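Local coordinates for protein carboxypeptidase 1 (Deinococcus radiodurans str. R1, PDB 5GIV) that probably removes amino acids one by one from the C-terminal end of peptides with broad specificity, as a zinc-dependent metallocarboxypeptidase of the M32 family, at residues F37-A40 with G41-E44; E165-A169 with E170-Q174. One frame throughout, in Å; residues are numbered along the deposited sequence.

Contact 1. Residues F37-A40 with G41-E44; sequences FLPA and GAAE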
# COMPACT_ATOMS: atom_id res chain seq x y z
N PHE A 37 -6.83 -0.16 -1.99
CA PHE A 37 -7.26 0.33 -0.69
C PHE A 37 -7.51 1.83 -0.62
O PHE A 37 -8.01 2.30 0.41
CB PHE A 37 -6.23 -0.07 0.37
CG PHE A 37 -6.04 -1.57 0.47
CD1 PHE A 37 -7.07 -2.38 0.93
CD2 PHE A 37 -4.85 -2.17 0.08
CE1 PHE A 37 -6.91 -3.76 1.01
CE2 PHE A 37 -4.69 -3.54 0.16
CZ PHE A 37 -5.71 -4.34 0.63
N LEU A 38 -7.20 2.60 -1.65
CA LEU A 38 -7.39 4.03 -1.60
C LEU A 38 -8.84 4.37 -1.27
O LEU A 38 -9.75 3.89 -1.95
CB LEU A 38 -7.02 4.65 -2.94
CG LEU A 38 -7.02 6.17 -2.97
CD1 LEU A 38 -5.89 6.69 -2.08
CD2 LEU A 38 -6.91 6.70 -4.41
N PRO A 39 -9.09 5.14 -0.22
CA PRO A 39 -10.48 5.54 0.09
C PRO A 39 -11.04 6.46 -0.99
O PRO A 39 -10.32 7.15 -1.71
CB PRO A 39 -10.36 6.26 1.44
CG PRO A 39 -9.06 5.72 2.03
CD PRO A 39 -8.16 5.50 0.86
N ALA A 40 -12.38 6.50 -1.04
CA ALA A 40 -13.08 7.17 -2.14
C ALA A 40 -12.74 8.65 -2.22
O ALA A 40 -12.61 9.20 -3.32
CB ALA A 40 -14.59 6.97 -1.98
N GLY A 41 -12.59 9.32 -1.07
CA GLY A 41 -12.33 10.74 -1.13
C GLY A 41 -10.89 11.12 -1.38
O GLY A 41 -10.55 12.31 -1.36
N ALA A 42 -10.03 10.15 -1.67
CA ALA A 42 -8.60 10.40 -1.77
C ALA A 42 -8.10 10.36 -3.21
O ALA A 42 -6.89 10.40 -3.43
CB ALA A 42 -7.83 9.39 -0.92
N ALA A 43 -9.01 10.33 -4.18
CA ALA A 43 -8.61 10.12 -5.57
C ALA A 43 -7.76 11.27 -6.07
O ALA A 43 -6.69 11.05 -6.67
CB ALA A 43 -9.85 9.95 -6.45
N GLU A 44 -8.19 12.50 -5.80
CA GLU A 44 -7.54 13.66 -6.40
C GLU A 44 -6.13 13.82 -5.88
O GLU A 44 -5.19 14.07 -6.65
CB GLU A 44 -8.35 14.92 -6.12
CG GLU A 44 -7.83 16.14 -6.86
CD GLU A 44 -8.60 17.41 -6.53
OE1 GLU A 44 -7.96 18.49 -6.51
OE2 GLU A 44 -9.82 17.33 -6.27

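Contact 2. Residues E165-A169 with E170-Q174; sequences EGMTA and EQVGQ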
# COMPACT_ATOMS: atom_id res chain seq x y z
N GLU A 165 9.52 -5.38 -29.22
CA GLU A 165 10.66 -4.93 -29.99
C GLU A 165 10.94 -5.89 -31.14
O GLU A 165 11.04 -7.11 -30.94
CB GLU A 165 11.90 -4.81 -29.10
CG GLU A 165 13.09 -4.22 -29.82
CD GLU A 165 14.38 -4.32 -29.02
OE1 GLU A 165 14.43 -5.11 -28.06
OE2 GLU A 165 15.35 -3.62 -29.36
N GLY A 166 11.04 -5.33 -32.34
CA GLY A 166 11.31 -6.10 -33.53
C GLY A 166 10.07 -6.56 -34.28
O GLY A 166 10.19 -6.98 -35.43
N MET A 167 8.91 -6.52 -33.65
CA MET A 167 7.68 -6.92 -34.30
C MET A 167 7.20 -5.81 -35.24
O MET A 167 7.37 -4.62 -34.97
CB MET A 167 6.62 -7.26 -33.25
CG MET A 167 5.37 -7.95 -33.80
SD MET A 167 5.63 -9.70 -34.17
CE MET A 167 6.30 -10.30 -32.62
N THR A 168 6.59 -6.22 -36.35
CA THR A 168 6.11 -5.29 -37.36
C THR A 168 4.64 -5.56 -37.66
O THR A 168 4.08 -6.60 -37.30
CB THR A 168 6.88 -5.42 -38.67
OG1 THR A 168 6.63 -6.72 -39.22
CG2 THR A 168 8.37 -5.26 -38.43
N ALA A 169 4.01 -4.58 -38.32
CA ALA A 169 2.62 -4.74 -38.71
C ALA A 169 2.46 -5.87 -39.72
O ALA A 169 1.48 -6.63 -39.66
CB ALA A 169 2.07 -3.43 -39.27
N GLU A 170 3.40 -6.01 -40.65
CA GLU A 170 3.28 -7.06 -41.65
C GLU A 170 3.41 -8.44 -41.02
O GLU A 170 2.79 -9.40 -41.50
CB GLU A 170 4.33 -6.89 -42.76
CG GLU A 170 4.33 -5.51 -43.41
CD GLU A 170 4.63 -5.54 -44.91
OE1 GLU A 170 3.68 -5.40 -45.72
OE2 GLU A 170 5.82 -5.72 -45.28
N GLN A 171 4.20 -8.56 -39.96
CA GLN A 171 4.36 -9.84 -39.28
C GLN A 171 3.13 -10.17 -38.43
O GLN A 171 2.72 -11.34 -38.34
CB GLN A 171 5.62 -9.81 -38.43
CG GLN A 171 6.01 -11.12 -37.79
CD GLN A 171 7.27 -10.99 -36.95
OE1 GLN A 171 7.89 -9.91 -36.90
NE2 GLN A 171 7.68 -12.08 -36.31
N VAL A 172 2.53 -9.15 -37.81
CA VAL A 172 1.30 -9.33 -37.05
C VAL A 172 0.18 -9.79 -37.98
O VAL A 172 -0.56 -10.74 -37.67
CB VAL A 172 0.93 -8.01 -36.34
CG1 VAL A 172 -0.49 -8.08 -35.77
CG2 VAL A 172 1.95 -7.67 -35.26
N GLY A 173 0.06 -9.14 -39.14
CA GLY A 173 -0.99 -9.50 -40.08
C GLY A 173 -0.92 -10.94 -40.53
O GLY A 173 -1.95 -11.60 -40.70
N GLN A 174 0.30 -11.46 -40.71
CA GLN A 174 0.44 -12.85 -41.12
C GLN A 174 0.02 -13.80 -40.01
O GLN A 174 -0.61 -14.83 -40.27
CB GLN A 174 1.88 -13.12 -41.55
CG GLN A 174 2.44 -12.08 -42.51
CD GLN A 174 3.74 -12.51 -43.18
OE1 GLN A 174 4.29 -13.57 -42.87
NE2 GLN A 174 4.24 -11.69 -44.10

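Contact 1. Residues F37-A40 with G41-E44
Leu38 reaches across a tight reverse turn to meet Ala42, at the N-cap of the helix that follows. From CB the side chain leaves with CG anti to the backbone N (chi1 -173°), which swings it toward the start of that helix. Leu38 CG lies 3.9 Å from Ala42 CB, and the branch CD1 comes closer, 3.5 Å from the same methyl. The other branch, Leu38 CD2, slides past to the backbone, 3.8 Å from Ala42 O, so one branch of the fork meets the methyl of Ala42 and the other its carbonyl. What brings these residues together is a type I beta turn over Pro39, Ala40, Gly41 and Ala42, closed by Ala42 N donating to Pro39 O at 3.0 Å; the donor stands well above the carbonyl plane. The Pro39 ring adds looser cover, with CD 4.3 Å from Ala42 CB. The turn reverses the chain between helix 8-36 and helix 43-62. It lies against a second subunit: Phe37 stacks on Phe37 of that subunit, and Leu38 and Ala42 pack on Asp245 and His244 of the same neighbour, where its strands 238-242 and 245-250 join.

Contact 2. Residues E165-A169 with E170-Q174
Met167 and Val172 close a hydrophobic staple across the first turn of helix 169-193: Met167 CG touches Val172 CG2 at 3.7 Å, the residue before the N-cap meeting the fourth helical residue. Between them lies the cap itself. Thr168 OG1 is held between its own backbone N and carbonyl carbon (chi1 65°), the rotation that lets it accept from Gln171 N at 3.1 Å. Thr168 O takes the next amide, Val172 N, at 3.0 Å in the first regular helical bond, and a weak hydrogen bond from Gln171 N, the amide that the side chain already holds; Ala169 O continues the series with Gly173 N. Thr168 thus meets two amides of the opening turn, Gln171 N through both its side chain and, weakly, its carbonyl, and Val172 N through its carbonyl.

Beyond its staple, Met167 bends at chi2 and chi3 and lays SD over the flat face of the Gln171 amide, 3.5 Å from Gln171 CD, almost straight above the carbon. The extended glutamine chain crosses the methionine at about a right angle, and OE1 and NE2 are nearly as close to the sulfur as CD is. This packed side contrasts with the outer one, where exposed Glu170 points its carboxylate away from the preceding residues. Gly166, at a positive phi of 93°, is likewise exposed.

The inner side rests on helix 155-163: Met167, Ala169 and Val172 all touch Ile160, while Asp157 OD1 and Asn161 OD1 accept from the backbone N of Ala169 and Gly166. Helix 420-439 also touches the staple, with Ile424 against Met167 and Gln420 against Val172.

Both contacts are starts of helices, contact 1 leading into helix 43-62 and contact 2 into helix 169-193, but they differ in setting. They lie on opposite sides of the chain's centre, with centres 41 Å apart and nearest atoms about 32 Å apart, and do not touch. Contact 1, its centre 26 Å from that of the chain, belongs to the subunit interface and is away from the zinc site. Contact 2 has no neighbouring subunit against it and lies closer to the chain's centre, about 18 Å from it: the Met167 side chain is about 11 Å from that of Glu296, which binds the zinc ion together with His266 and His270. Contact 2 thus lies nearer the metal site, but none of its residues is among the zinc ligands.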